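Local coordinates for actin-related protein 8 (Homo sapiens, PDB 4FO0) that binds ATP with low basal ATPase activity, does not polymerise, and serves as a proposed core subunit of the INO80 chromatin remodelling complex, at residues I250-G254 / D255-S259; E235-C238 / A239-G242; I151-P154 / I155-G158; I542-P545 / K546-D549; I208-K211 / Q212-K215. All coordinates share one frame; numbering follows the deposited sequence.

Contact 1 (I250-G254 / D255-S259); sequences IVDVG and DQKTS. With ATP (adenosine-5'-triphosphate), chain C.
Asp252 sets its carboxylate trans to the backbone N (chi1 -178°), while Lys257, its CG wedged between backbone N and carbonyl carbon, bends again at chi2 and chi4; the two side chains therefore cross at roughly a right angle beside the ATP phosphates. They belong to the beta hairpin of strands 247-253 and 258-264, whose turn is a phosphate-binding loop of the actin fold. The salt bridge, Lys257 NZ to Asp252 OD1 at 3.2 Å, is weak as a hydrogen bond; the same ammonium group makes a closer bond of 2.7 Å to ATP O1G. Asp252 and Ser259 form a hydrogen-bonded antiparallel pair, and Gly254 N to Lys257 O (3.0 Å) closes the turn. On the face bearing Val253 and Thr258, Val253 CG1 lies alongside Thr258 OG1, whose polar partner is the carbonyl of Tyr278. The turn's amides face the nucleotide: Gln256 N and Lys257 N both donate to O3G, and Asp255 N reaches the bridging O3B of ATP at 3.0 Å.

Contact 2 (E235-C238 / A239-G242); sequences ESVC and ATYG
Successive i to i+4 hydrogen bonds, Ala239 N to Glu235 O (2.9 Å), Tyr241 N to Val237 O (3.1 Å) and Gly242 N to Cys238 O (2.9 Å), build the opening turns of helix 235-243, with a weaker bond from Thr240 N to Ser236 O. Side chains one turn apart use the same spacing. The CG1 branch of Val237 lies over a face of the Tyr241 ring, 4.1 Å from its centroid and 27° off the normal, a CH-pi contact made toward the hydroxyl end, with CG1 3.7 Å from Tyr241 CZ. Tyr241 brings the ring there by turning CG away from its carbonyl carbon (chi1 -68°), so that it runs side by side with Val237. Thr240 OG1 is modelled implausibly close to Val237 O, which leaves any bond between them doubtful. Elsewhere on the helix, Ala239 and Thr240 pack on Ile250 of strand 247-253, and Ser236 OG bonds to Asp207. The carboxylate of Glu235, bonded to His21, lies toward the nucleotide site, and the side chain comes within about 4 Å of the magnesium ion. The chemistry is thus divided: backbone bonds and the Val237-Tyr241 CH-pi contact tie one turn to the next, while Glu235 and Ser236 find their polar partners outside the helix.

Contact 3 (I151-P154 / I155-G158); sequences IHWP and IRRG
Trp153 and Arg156 meet by stacking. The guanidinium lies nearly flat on the indole, the planes only 15° apart and the centres separated by 4.0 Å. It is displaced toward the CB side of the indole: Trp153 CB sits under the middle of the guanidinium, 3.4 Å from Arg156 CZ, while Arg156 NH2 hangs over the fusion side at 3.5 Å from Trp153 CD2. The accompanying cation-pi contact with the five-membered ring is consequently off-centre, CZ standing 34° from the ring normal. Bends at chi2 and chi3 fold the arginine back to lie there.

Hydrogen bonds also hold the cation. Arg156 NE donates to the carbonyl O of Ile155 at 2.6 Å, almost straight and in the guanidinium plane, and NH2 adds a weak bond to that oxygen. Outside the segments, NH2 also reaches Ser24 O, and NH1 reaches Ser59 O.

Apolar contact is slighter. Pro154 CB approaches Ile155 CG1 at 4.3 Å, and Pro154, between strand 149-152 and the small hairpin 155-156/159-160, packs on helix 170-187.

Carbonyls of Ile155, Ser24 and Ser59 accept from the guanidinium, while Trp153 lies against one of its faces. This combination would be expected to restrict the rotation of the guanidinium, and it links the hairpin to the segment of the ATP-binding Ser24.

Contact 4 (I542-P545 / K546-D549); sequences ITRP and KDMD
Arg544 and Asp547 pair within two overlapping beta turns, 544-547 and 545-548, in the connection from strand 540-542 to helix 553-563. The first has the backbone angles of a type II turn with Pro545 in its second position; the next places both Lys546 and Asp547 in left-handed conformations. Their closing bonds, Asp547 N to Arg544 O (weak) and Met548 N to Pro545 O, involve atoms whose positions are less certain, and so carry less weight than the overall chain path.

Charge comes next. Arg544 and Asp547 lie side by side, pointing the same way, and NE faces OD1 in a long salt bridge of 3.6 Å, with guanidinium and carboxylate planes 53° apart. This is not a coplanar two-toothed pairing. Asp549 has its own salt-bridge partner in Arg551.

Side chain to backbone, Arg544 NH2 donates to Asp547 O at 3.2 Å, the donor standing above the carbonyl plane instead of on a lone pair. All the guanidinium contacts belong to one of two modelled conformers of the arginine and are less certain for that reason.

In the packing, Pro545 rests on Leu505 of strand 503-507, and Met548 touches Ile553 and Lys556 of helix 553-563. A bend of the Arg544 chain at chi3 (60°) brings the guanidinium against Met548 O, which sits above the centre of its face, 3.3 Å from Arg544 CZ.

Contact 5 (I208-K211 / Q212-K215); sequences IYNK and QHVK
Asn210 meets His213 along its whole length. Its CB approaches His213 ND1 at 3.7 Å, and with CG trans to the backbone N (chi1 175°) the amide swings over the imidazole, Asn210 CG lying 3.6 Å from His213 CG. At the tip the branches part company. OD1 accepts from His213 N at 3.1 Å, the donor standing above the plane of the side-chain carbonyl, and so caps helix 211-225 from the N-cap position. ND2 instead sits over the ring toward its rim, 3.4 Å from His213 CE1, in a stack whose amide and ring planes differ by just 12°. Behind the cap, Asn210 O takes Val214 N in a regular helical bond, and Val214 CG2 packs on Tyr209 CB at 4.0 Å; the phenol OH is held by Trp593 O. His213 also touches Leu170 of helix 170-187. Asn210 thus meets His213 N with OD1 and the imidazole face with its amide, which probably restricts the amide's rotation and marks where the loop after strand 200-205 becomes helix.

In the fold
Contact 1 lies against the ATP phosphates and is the reference point for the others. Two neighbours touch it directly: contact 2 through Ile250 CD1 to Thr240 CG2 (3.4 Å) and Lys257 CE to Glu235 OE1 (3.8 Å), and contact 3 through a probable hydrogen bond from Arg157 N to Gln256 OE1 (2.9 Å). Contacts 2 and 3 themselves remain about 6 Å apart at their nearest atoms. Contact 4 reaches contact 2 where Met548 SD lies 3.7 Å from Gly242 O, and its Asp549 side chain comes within about 7 Å of ATP. Contact 5 touches none of the others, though its nearest atoms are about 6 Å from contacts 1, 2 and 3; the Tyr209 side chain is about 13 Å from ATP.

Contact 1 (I250-G254 / D255-S259)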
loop_
_atom_site.group_PDB
_atom_site.type_symbol
_atom_site.label_atom_id
_atom_site.label_comp_id
_atom_site.label_asym_id
_atom_site.label_seq_id
_atom_site.Cartn_x
_atom_site.Cartn_y
_atom_site.Cartn_z
ATOM N N ILE A 250 1.614 15.168 -2.572
ATOM C CA ILE A 250 1.188 13.949 -1.885
ATOM C C ILE A 250 1.954 12.746 -2.379
ATOM O O ILE A 250 2.098 12.542 -3.588
ATOM C CB ILE A 250 -0.272 13.598 -2.166
ATOM C CG1 ILE A 250 -1.117 14.850 -2.161
ATOM C CG2 ILE A 250 -0.773 12.545 -1.152
ATOM C CD1 ILE A 250 -0.940 15.649 -0.895
ATOM N N VAL A 251 2.405 11.930 -1.440
ATOM C CA VAL A 251 3.081 10.690 -1.781
ATOM C C VAL A 251 2.365 9.570 -1.061
ATOM O O VAL A 251 2.299 9.569 0.165
ATOM C CB VAL A 251 4.547 10.693 -1.325
ATOM C CG1 VAL A 251 5.205 9.405 -1.740
ATOM C CG2 VAL A 251 5.282 11.891 -1.897
ATOM N N ASP A 252 1.804 8.628 -1.809
ATOM C CA ASP A 252 1.171 7.491 -1.164
ATOM C C ASP A 252 2.038 6.263 -1.390
ATOM O O ASP A 252 2.073 5.719 -2.497
ATOM C CB ASP A 252 -0.247 7.279 -1.697
ATOM C CG ASP A 252 -0.984 6.106 -1.003
ATOM O OD1 ASP A 252 -0.322 5.144 -0.545
ATOM O OD2 ASP A 252 -2.238 6.146 -0.923
ATOM N N VAL A 253 2.759 5.842 -0.354
ATOM C CA VAL A 253 3.524 4.603 -0.455
ATOM C C VAL A 253 2.701 3.457 0.091
ATOM O O VAL A 253 2.445 3.376 1.299
ATOM C CB VAL A 253 4.861 4.648 0.302
ATOM C CG1 VAL A 253 5.757 3.525 -0.197
ATOM C CG2 VAL A 253 5.539 5.985 0.114
ATOM N N GLY A 254 2.266 2.576 -0.799
ATOM C CA GLY A 254 1.462 1.450 -0.380
ATOM C C GLY A 254 2.296 0.197 -0.306
ATOM O O GLY A 254 3.526 0.240 -0.205
ATOM N N ASP A 255 1.626 -0.940 -0.358
ATOM C CA ASP A 255 2.354 -2.179 -0.289
ATOM C C ASP A 255 3.001 -2.484 -1.630
ATOM O O ASP A 255 4.042 -3.117 -1.687
ATOM C CB ASP A 255 1.450 -3.324 0.148
ATOM C CG ASP A 255 2.216 -4.621 0.329
ATOM O OD1 ASP A 255 3.233 -4.634 1.057
ATOM O OD2 ASP A 255 1.815 -5.623 -0.283
ATOM N N GLN A 256 2.398 -2.013 -2.712
ATOM C CA GLN A 256 2.887 -2.377 -4.039
ATOM C C GLN A 256 3.054 -1.234 -5.027
ATOM O O GLN A 256 3.782 -1.373 -6.002
ATOM C CB GLN A 256 1.993 -3.450 -4.637
ATOM C CG GLN A 256 2.275 -4.775 -3.996
ATOM C CD GLN A 256 1.181 -5.736 -4.201
ATOM O OE1 GLN A 256 0.560 -5.785 -5.269
ATOM N NE2 GLN A 256 0.894 -6.505 -3.166
ATOM N N LYS A 257 2.379 -0.114 -4.790
ATOM C CA LYS A 257 2.495 1.014 -5.702
ATOM C C LYS A 257 2.817 2.243 -4.912
ATOM O O LYS A 257 2.439 2.344 -3.750
ATOM C CB LYS A 257 1.215 1.215 -6.517
ATOM C CG LYS A 257 0.042 1.740 -5.733
ATOM C CD LYS A 257 0.009 3.263 -5.730
ATOM C CE LYS A 257 -0.936 3.793 -4.658
ATOM N NZ LYS A 257 -0.457 3.460 -3.284
ATOM N N THR A 258 3.535 3.164 -5.541
ATOM C CA THR A 258 3.819 4.463 -4.944
ATOM C C THR A 258 3.337 5.582 -5.851
ATOM O O THR A 258 3.751 5.648 -7.002
ATOM C CB THR A 258 5.303 4.653 -4.751
ATOM O OG1 THR A 258 5.774 3.691 -3.807
ATOM C CG2 THR A 258 5.592 6.065 -4.250
ATOM N N SER A 259 2.459 6.445 -5.335
ATOM C CA SER A 259 1.949 7.573 -6.103
ATOM C C SER A 259 2.622 8.844 -5.659
ATOM O O SER A 259 2.833 9.057 -4.464
ATOM C CB SER A 259 0.448 7.750 -5.900
ATOM O OG SER A 259 -0.297 6.685 -6.459
HETATM P PG ATP C . -1.203 -0.163 -2.550
HETATM O O1G ATP C . -1.456 1.243 -2.081
HETATM O O2G ATP C . -2.285 -0.757 -3.420
HETATM O O3G ATP C . 0.192 -0.435 -3.071
HETATM P PB ATP C . -2.192 -0.820 0.102
HETATM O O1B ATP C . -2.666 -2.205 0.452
HETATM O O2B ATP C . -3.121 0.383 0.019
HETATM O O3B ATP C . -1.281 -1.029 -1.206
HETATM P PA ATP C . -1.094 0.160 2.547
HETATM O O1A ATP C . -2.009 -0.728 3.350
HETATM O O2A ATP C . -1.285 1.654 2.489
HETATM O O3A ATP C . -0.970 -0.466 1.082
HETATM O "O5'" ATP C . 0.390 -0.118 3.067
HETATM C "C5'" ATP C . 0.798 -1.472 3.179
HETATM C "C4'" ATP C . 2.288 -1.499 3.411
HETATM O "O4'" ATP C . 2.550 -0.759 4.594
HETATM C "C3'" ATP C . 2.826 -2.901 3.644
HETATM O "O3'" ATP C . 3.974 -3.119 2.818
HETATM C "C2'" ATP C . 3.221 -2.905 5.100
HETATM O "O2'" ATP C . 4.335 -3.742 5.371
HETATM C "C1'" ATP C . 3.573 -1.453 5.298
HETATM N N9 ATP C . 3.642 -1.119 6.728
HETATM C C8 ATP C . 2.621 -1.134 7.596
HETATM N N7 ATP C . 3.043 -0.783 8.834
HETATM C C5 ATP C . 4.356 -0.536 8.757
HETATM C C6 ATP C . 5.410 -0.133 9.701
HETATM N N6 ATP C . 5.100 0.085 11.003
HETATM N N1 ATP C . 6.671 0.008 9.211
HETATM C C2 ATP C . 6.974 -0.211 7.916
HETATM N N3 ATP C . 6.055 -0.592 7.004
HETATM C C4 ATP C . 4.755 -0.764 7.361
#

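Contact 2 (E235-C238 / A239-G242)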
loop_
_atom_site.group_PDB
_atom_site.type_symbol
_atom_site.label_atom_id
_atom_site.label_comp_id
_atom_site.label_asym_id
_atom_site.label_seq_id
_atom_site.Cartn_x
_atom_site.Cartn_y
_atom_site.Cartn_z
ATOM N N GLU A 235 -7.732 9.094 -4.699
ATOM C CA GLU A 235 -7.258 8.866 -3.352
ATOM C C GLU A 235 -6.279 9.986 -2.954
ATOM O O GLU A 235 -6.144 10.320 -1.779
ATOM C CB GLU A 235 -6.653 7.452 -3.212
ATOM C CG GLU A 235 -5.328 7.233 -3.958
ATOM C CD GLU A 235 -5.020 5.757 -4.303
ATOM O OE1 GLU A 235 -4.283 5.527 -5.292
ATOM O OE2 GLU A 235 -5.486 4.833 -3.598
ATOM N N SER A 236 -5.621 10.585 -3.938
ATOM C CA SER A 236 -4.667 11.660 -3.661
ATOM C C SER A 236 -5.360 12.929 -3.141
ATOM O O SER A 236 -4.906 13.550 -2.182
ATOM C CB SER A 236 -3.862 11.985 -4.913
ATOM O OG SER A 236 -4.730 12.114 -6.026
ATOM N N VAL A 237 -6.456 13.322 -3.781
ATOM C CA VAL A 237 -7.179 14.492 -3.332
ATOM C C VAL A 237 -7.777 14.219 -1.958
ATOM O O VAL A 237 -7.729 15.074 -1.064
ATOM C CB VAL A 237 -8.288 14.881 -4.308
ATOM C CG1 VAL A 237 -9.082 16.035 -3.747
ATOM C CG2 VAL A 237 -7.704 15.221 -5.653
ATOM N N CYS A 238 -8.333 13.021 -1.792
ATOM C CA CYS A 238 -8.896 12.627 -0.507
ATOM C C CYS A 238 -7.864 12.722 0.608
ATOM O O CYS A 238 -8.156 13.206 1.701
ATOM C CB CYS A 238 -9.498 11.233 -0.586
ATOM S SG CYS A 238 -11.023 11.192 -1.576
ATOM N N ALA A 239 -6.649 12.275 0.323
ATOM C CA ALA A 239 -5.578 12.390 1.292
ATOM C C ALA A 239 -5.420 13.832 1.772
ATOM O O ALA A 239 -5.224 14.060 2.965
ATOM C CB ALA A 239 -4.273 11.882 0.704
ATOM N N THR A 240 -5.487 14.797 0.848
ATOM C CA THR A 240 -5.355 16.209 1.217
ATOM C C THR A 240 -6.480 16.648 2.152
ATOM O O THR A 240 -6.228 17.361 3.117
ATOM C CB THR A 240 -5.278 17.153 -0.006
ATOM O OG1 THR A 240 -6.498 17.096 -0.752
ATOM C CG2 THR A 240 -4.123 16.761 -0.904
ATOM N N TYR A 241 -7.708 16.203 1.865
ATOM C CA TYR A 241 -8.864 16.447 2.723
ATOM C C TYR A 241 -8.687 15.883 4.126
ATOM O O TYR A 241 -8.982 16.545 5.115
ATOM C CB TYR A 241 -10.117 15.805 2.132
ATOM C CG TYR A 241 -10.596 16.441 0.859
ATOM C CD1 TYR A 241 -10.161 17.708 0.479
ATOM C CD2 TYR A 241 -11.496 15.777 0.031
ATOM C CE1 TYR A 241 -10.609 18.287 -0.698
ATOM C CE2 TYR A 241 -11.945 16.347 -1.142
ATOM C CZ TYR A 241 -11.501 17.602 -1.500
ATOM O OH TYR A 241 -11.965 18.155 -2.670
ATOM N N GLY A 242 -8.235 14.641 4.208
ATOM C CA GLY A 242 -8.112 13.977 5.491
ATOM C C GLY A 242 -7.050 14.613 6.362
ATOM O O GLY A 242 -7.091 14.505 7.583
#

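Contact 3 (I151-P154 / I155-G158)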
loop_
_atom_site.group_PDB
_atom_site.type_symbol
_atom_site.label_atom_id
_atom_site.label_comp_id
_atom_site.label_asym_id
_atom_site.label_seq_id
_atom_site.Cartn_x
_atom_site.Cartn_y
_atom_site.Cartn_z
ATOM N N ILE A 151 -6.004 -18.968 -4.529
ATOM C CA ILE A 151 -5.916 -17.692 -3.834
ATOM C C ILE A 151 -5.830 -16.551 -4.832
ATOM O O ILE A 151 -4.976 -16.562 -5.727
ATOM C CB ILE A 151 -4.696 -17.653 -2.914
ATOM C CG1 ILE A 151 -4.739 -18.834 -1.946
ATOM C CG2 ILE A 151 -4.622 -16.320 -2.171
ATOM C CD1 ILE A 151 -5.922 -18.822 -1.025
ATOM N N HIS A 152 -6.717 -15.571 -4.670
ATOM C CA HIS A 152 -6.782 -14.427 -5.580
ATOM C C HIS A 152 -6.711 -13.087 -4.860
ATOM O O HIS A 152 -7.478 -12.814 -3.925
ATOM C CB HIS A 152 -8.043 -14.487 -6.460
ATOM C CG HIS A 152 -8.115 -15.708 -7.326
ATOM N ND1 HIS A 152 -8.958 -16.766 -7.057
ATOM C CD2 HIS A 152 -7.431 -16.046 -8.444
ATOM C CE1 HIS A 152 -8.792 -17.704 -7.972
ATOM N NE2 HIS A 152 -7.871 -17.293 -8.825
ATOM N N TRP A 153 -5.767 -12.266 -5.302
ATOM C CA TRP A 153 -5.701 -10.871 -4.921
ATOM C C TRP A 153 -6.186 -10.062 -6.114
ATOM O O TRP A 153 -5.463 -9.919 -7.091
ATOM C CB TRP A 153 -4.264 -10.477 -4.622
ATOM C CG TRP A 153 -3.643 -11.182 -3.466
ATOM C CD1 TRP A 153 -2.941 -12.352 -3.502
ATOM C CD2 TRP A 153 -3.632 -10.749 -2.095
ATOM N NE1 TRP A 153 -2.498 -12.679 -2.235
ATOM C CE2 TRP A 153 -2.910 -11.716 -1.355
ATOM C CE3 TRP A 153 -4.166 -9.644 -1.421
ATOM C CZ2 TRP A 153 -2.706 -11.606 0.023
ATOM C CZ3 TRP A 153 -3.962 -9.535 -0.044
ATOM C CH2 TRP A 153 -3.239 -10.511 0.660
ATOM N N PRO A 154 -7.415 -9.538 -6.044
ATOM C CA PRO A 154 -8.053 -8.824 -7.155
ATOM C C PRO A 154 -7.283 -7.579 -7.567
ATOM O O PRO A 154 -7.494 -7.051 -8.653
ATOM C CB PRO A 154 -9.404 -8.422 -6.576
ATOM C CG PRO A 154 -9.656 -9.406 -5.493
ATOM C CD PRO A 154 -8.317 -9.692 -4.896
ATOM N N ILE A 155 -6.398 -7.102 -6.702
ATOM C CA ILE A 155 -5.620 -5.929 -7.036
ATOM C C ILE A 155 -4.135 -6.170 -6.803
ATOM O O ILE A 155 -3.735 -6.711 -5.770
ATOM C CB ILE A 155 -6.119 -4.707 -6.252
ATOM C CG1 ILE A 155 -7.605 -4.497 -6.548
ATOM C CG2 ILE A 155 -5.291 -3.461 -6.594
ATOM C CD1 ILE A 155 -8.184 -3.310 -5.860
ATOM N N ARG A 156 -3.331 -5.789 -7.788
ATOM C CA ARG A 156 -1.877 -5.926 -7.723
ATOM C C ARG A 156 -1.275 -4.633 -8.227
ATOM O O ARG A 156 -1.720 -4.095 -9.250
ATOM C CB ARG A 156 -1.372 -7.085 -8.607
ATOM C CG ARG A 156 -1.899 -8.481 -8.250
ATOM C CD ARG A 156 -1.244 -9.072 -7.003
ATOM N NE ARG A 156 -1.755 -8.438 -5.789
ATOM C CZ ARG A 156 -1.353 -8.719 -4.553
ATOM N NH1 ARG A 156 -0.414 -9.633 -4.343
ATOM N NH2 ARG A 156 -1.888 -8.071 -3.520
ATOM N N ARG A 157 -0.273 -4.128 -7.517
ATOM C CA ARG A 157 0.392 -2.902 -7.939
ATOM C C ARG A 157 -0.623 -1.809 -8.257
ATOM O O ARG A 157 -0.436 -1.028 -9.196
ATOM C CB ARG A 157 1.299 -3.177 -9.145
ATOM C CG ARG A 157 2.703 -3.614 -8.740
ATOM C CD ARG A 157 3.543 -4.016 -9.948
ATOM N NE ARG A 157 3.467 -5.448 -10.233
ATOM C CZ ARG A 157 3.784 -6.401 -9.355
ATOM N NH1 ARG A 157 4.197 -6.086 -8.116
ATOM N NH2 ARG A 157 3.681 -7.676 -9.717
ATOM N N GLY A 158 -1.705 -1.787 -7.480
ATOM C CA GLY A 158 -2.701 -0.728 -7.547
ATOM C C GLY A 158 -3.591 -0.745 -8.775
ATOM O O GLY A 158 -4.329 0.216 -9.026
#

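Contact 4 (I542-P545 / K546-D549)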
loop_
_atom_site.group_PDB
_atom_site.type_symbol
_atom_site.label_atom_id
_atom_site.label_comp_id
_atom_site.label_asym_id
_atom_site.label_seq_id
_atom_site.Cartn_x
_atom_site.Cartn_y
_atom_site.Cartn_z
ATOM N N ILE A 542 5.449 16.018 6.061
ATOM C CA ILE A 542 4.437 15.622 7.037
ATOM C C ILE A 542 4.151 14.140 6.891
ATOM O O ILE A 542 3.831 13.680 5.791
ATOM C CB ILE A 542 3.110 16.408 6.833
ATOM C CG1 ILE A 542 3.323 17.900 7.076
ATOM C CG2 ILE A 542 2.004 15.862 7.702
ATOM C CD1 ILE A 542 3.877 18.601 5.841
ATOM N N THR A 543 4.253 13.392 7.992
ATOM C CA THR A 543 4.012 11.949 7.940
ATOM C C THR A 543 2.880 11.476 8.829
ATOM O O THR A 543 2.179 10.525 8.485
ATOM C CB THR A 543 5.265 11.139 8.261
ATOM O OG1 THR A 543 5.837 11.612 9.488
ATOM C CG2 THR A 543 6.267 11.276 7.119
ATOM N N ARG A 544 2.716 12.120 9.976
ATOM C CA ARG A 544 1.615 11.800 10.877
ATOM C C ARG A 544 0.815 13.059 11.168
ATOM O O ARG A 544 0.794 13.545 12.296
ATOM C CB ARG A 544 2.132 11.205 12.188
ATOM C CG ARG A 544 2.799 9.848 12.059
ATOM C CD ARG A 544 2.924 9.184 13.422
ATOM N NE ARG A 544 1.615 8.987 14.031
ATOM C CZ ARG A 544 0.916 7.861 13.950
ATOM N NH1 ARG A 544 1.401 6.809 13.300
ATOM N NH2 ARG A 544 -0.267 7.782 14.532
ATOM N N PRO A 545 0.117 13.566 10.164
ATOM C CA PRO A 545 -0.659 14.791 10.350
ATOM C C PRO A 545 -1.764 14.554 11.360
ATOM O O PRO A 545 -2.459 13.550 11.286
ATOM C CB PRO A 545 -1.258 15.034 8.968
ATOM C CG PRO A 545 -1.312 13.685 8.343
ATOM C CD PRO A 545 -0.099 12.966 8.841
ATOM N N LYS A 546 -1.904 15.465 12.310
ATOM C CA LYS A 546 -2.962 15.375 13.294
ATOM C C LYS A 546 -2.598 14.188 14.153
ATOM O O LYS A 546 -3.390 13.704 14.953
ATOM C CB LYS A 546 -4.310 15.164 12.624
ATOM C CG LYS A 546 -5.094 16.446 12.411
ATOM C CD LYS A 546 -4.219 17.528 11.806
ATOM C CE LYS A 546 -5.040 18.494 10.970
ATOM N NZ LYS A 546 -4.221 19.645 10.501
ATOM N N ASP A 547 -1.371 13.727 13.966
ATOM C CA ASP A 547 -0.912 12.475 14.537
ATOM C C ASP A 547 -1.774 11.272 14.174
ATOM O O ASP A 547 -2.007 10.415 15.019
ATOM C CB ASP A 547 -0.805 12.590 16.054
ATOM C CG ASP A 547 -0.254 11.337 16.687
ATOM O OD1 ASP A 547 0.983 11.198 16.758
ATOM O OD2 ASP A 547 -1.059 10.486 17.113
ATOM N N MET A 548 -2.240 11.187 12.932
ATOM C CA MET A 548 -3.062 10.034 12.552
ATOM C C MET A 548 -2.249 8.920 11.892
ATOM O O MET A 548 -1.055 9.067 11.618
ATOM C CB MET A 548 -4.220 10.449 11.649
ATOM C CG MET A 548 -4.433 11.954 11.574
ATOM S SD MET A 548 -5.682 12.434 10.362
ATOM C CE MET A 548 -7.155 11.823 11.183
ATOM N N ASP A 549 -2.917 7.794 11.673
ATOM C CA ASP A 549 -2.356 6.634 10.996
ATOM C C ASP A 549 -2.247 6.986 9.504
ATOM O O ASP A 549 -3.247 7.308 8.867
ATOM C CB ASP A 549 -3.299 5.445 11.232
ATOM C CG ASP A 549 -2.724 4.108 10.784
ATOM O OD1 ASP A 549 -1.746 4.079 10.013
ATOM O OD2 ASP A 549 -3.292 3.067 11.189
#

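Contact 5 (I208-K211 / Q212-K215)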
loop_
_atom_site.group_PDB
_atom_site.type_symbol
_atom_site.label_atom_id
_atom_site.label_comp_id
_atom_site.label_asym_id
_atom_site.label_seq_id
_atom_site.Cartn_x
_atom_site.Cartn_y
_atom_site.Cartn_z
ATOM N N ILE A 208 -3.709 8.125 -10.917
ATOM C CA ILE A 208 -3.743 7.682 -12.313
ATOM C C ILE A 208 -4.630 6.434 -12.363
ATOM O O ILE A 208 -4.265 5.378 -11.842
ATOM C CB ILE A 208 -2.321 7.354 -12.835
ATOM C CG1 ILE A 208 -1.447 8.605 -12.843
ATOM C CG2 ILE A 208 -2.354 6.785 -14.229
ATOM C CD1 ILE A 208 0.025 8.314 -13.032
ATOM N N TYR A 209 -5.807 6.564 -12.966
ATOM C CA TYR A 209 -6.815 5.499 -12.926
ATOM C C TYR A 209 -7.078 4.953 -14.316
ATOM O O TYR A 209 -6.726 5.560 -15.308
ATOM C CB TYR A 209 -8.142 6.018 -12.332
ATOM C CG TYR A 209 -8.597 7.293 -12.991
ATOM C CD1 TYR A 209 -8.246 8.533 -12.467
ATOM C CD2 TYR A 209 -9.322 7.263 -14.172
ATOM C CE1 TYR A 209 -8.631 9.708 -13.092
ATOM C CE2 TYR A 209 -9.711 8.438 -14.805
ATOM C CZ TYR A 209 -9.363 9.651 -14.258
ATOM O OH TYR A 209 -9.746 10.806 -14.884
ATOM N N ASN A 210 -7.717 3.800 -14.378
ATOM C CA ASN A 210 -8.084 3.231 -15.648
ATOM C C ASN A 210 -9.582 3.446 -15.879
ATOM O O ASN A 210 -10.410 2.896 -15.149
ATOM C CB ASN A 210 -7.722 1.753 -15.637
ATOM C CG ASN A 210 -8.176 1.029 -16.882
ATOM O OD1 ASN A 210 -9.286 1.247 -17.380
ATOM N ND2 ASN A 210 -7.319 0.144 -17.391
ATOM N N LYS A 211 -9.929 4.252 -16.881
ATOM C CA LYS A 211 -11.330 4.626 -17.107
ATOM C C LYS A 211 -12.248 3.418 -17.220
ATOM O O LYS A 211 -13.288 3.348 -16.566
ATOM C CB LYS A 211 -11.479 5.497 -18.352
ATOM C CG LYS A 211 -10.892 6.891 -18.222
ATOM C CD LYS A 211 -11.007 7.632 -19.551
ATOM C CE LYS A 211 -10.274 8.967 -19.523
ATOM N NZ LYS A 211 -8.811 8.819 -19.247
ATOM N N GLN A 212 -11.863 2.457 -18.050
ATOM C CA GLN A 212 -12.691 1.283 -18.232
ATOM C C GLN A 212 -13.004 0.576 -16.917
ATOM O O GLN A 212 -14.143 0.182 -16.662
ATOM C CB GLN A 212 -12.025 0.303 -19.187
ATOM C CG GLN A 212 -13.043 -0.622 -19.844
ATOM C CD GLN A 212 -12.587 -2.066 -19.897
ATOM O OE1 GLN A 212 -11.387 -2.358 -19.971
ATOM N NE2 GLN A 212 -13.550 -2.984 -19.854
ATOM N N HIS A 213 -11.973 0.411 -16.096
ATOM C CA HIS A 213 -12.082 -0.326 -14.844
ATOM C C HIS A 213 -12.894 0.391 -13.801
ATOM O O HIS A 213 -13.661 -0.238 -13.069
ATOM C CB HIS A 213 -10.700 -0.603 -14.281
ATOM C CG HIS A 213 -9.927 -1.579 -15.095
ATOM N ND1 HIS A 213 -8.580 -1.801 -14.914
ATOM C CD2 HIS A 213 -10.315 -2.390 -16.105
ATOM C CE1 HIS A 213 -8.172 -2.710 -15.780
ATOM N NE2 HIS A 213 -9.208 -3.088 -16.509
ATOM N N VAL A 214 -12.678 1.698 -13.699
ATOM C CA VAL A 214 -13.487 2.540 -12.834
ATOM C C VAL A 214 -14.952 2.437 -13.263
ATOM O O VAL A 214 -15.836 2.180 -12.437
ATOM C CB VAL A 214 -13.009 3.976 -12.913
ATOM C CG1 VAL A 214 -13.892 4.896 -12.076
ATOM C CG2 VAL A 214 -11.582 4.032 -12.455
ATOM N N LYS A 215 -15.195 2.606 -14.561
ATOM C CA LYS A 215 -16.530 2.430 -15.125
ATOM C C LYS A 215 -17.167 1.148 -14.591
ATOM O O LYS A 215 -18.261 1.167 -14.030
ATOM C CB LYS A 215 -16.448 2.388 -16.647
ATOM C CG LYS A 215 -17.784 2.281 -17.359
ATOM C CD LYS A 215 -17.613 1.900 -18.834
ATOM C CE LYS A 215 -17.390 0.398 -19.008
ATOM N NZ LYS A 215 -16.996 0.024 -20.399
#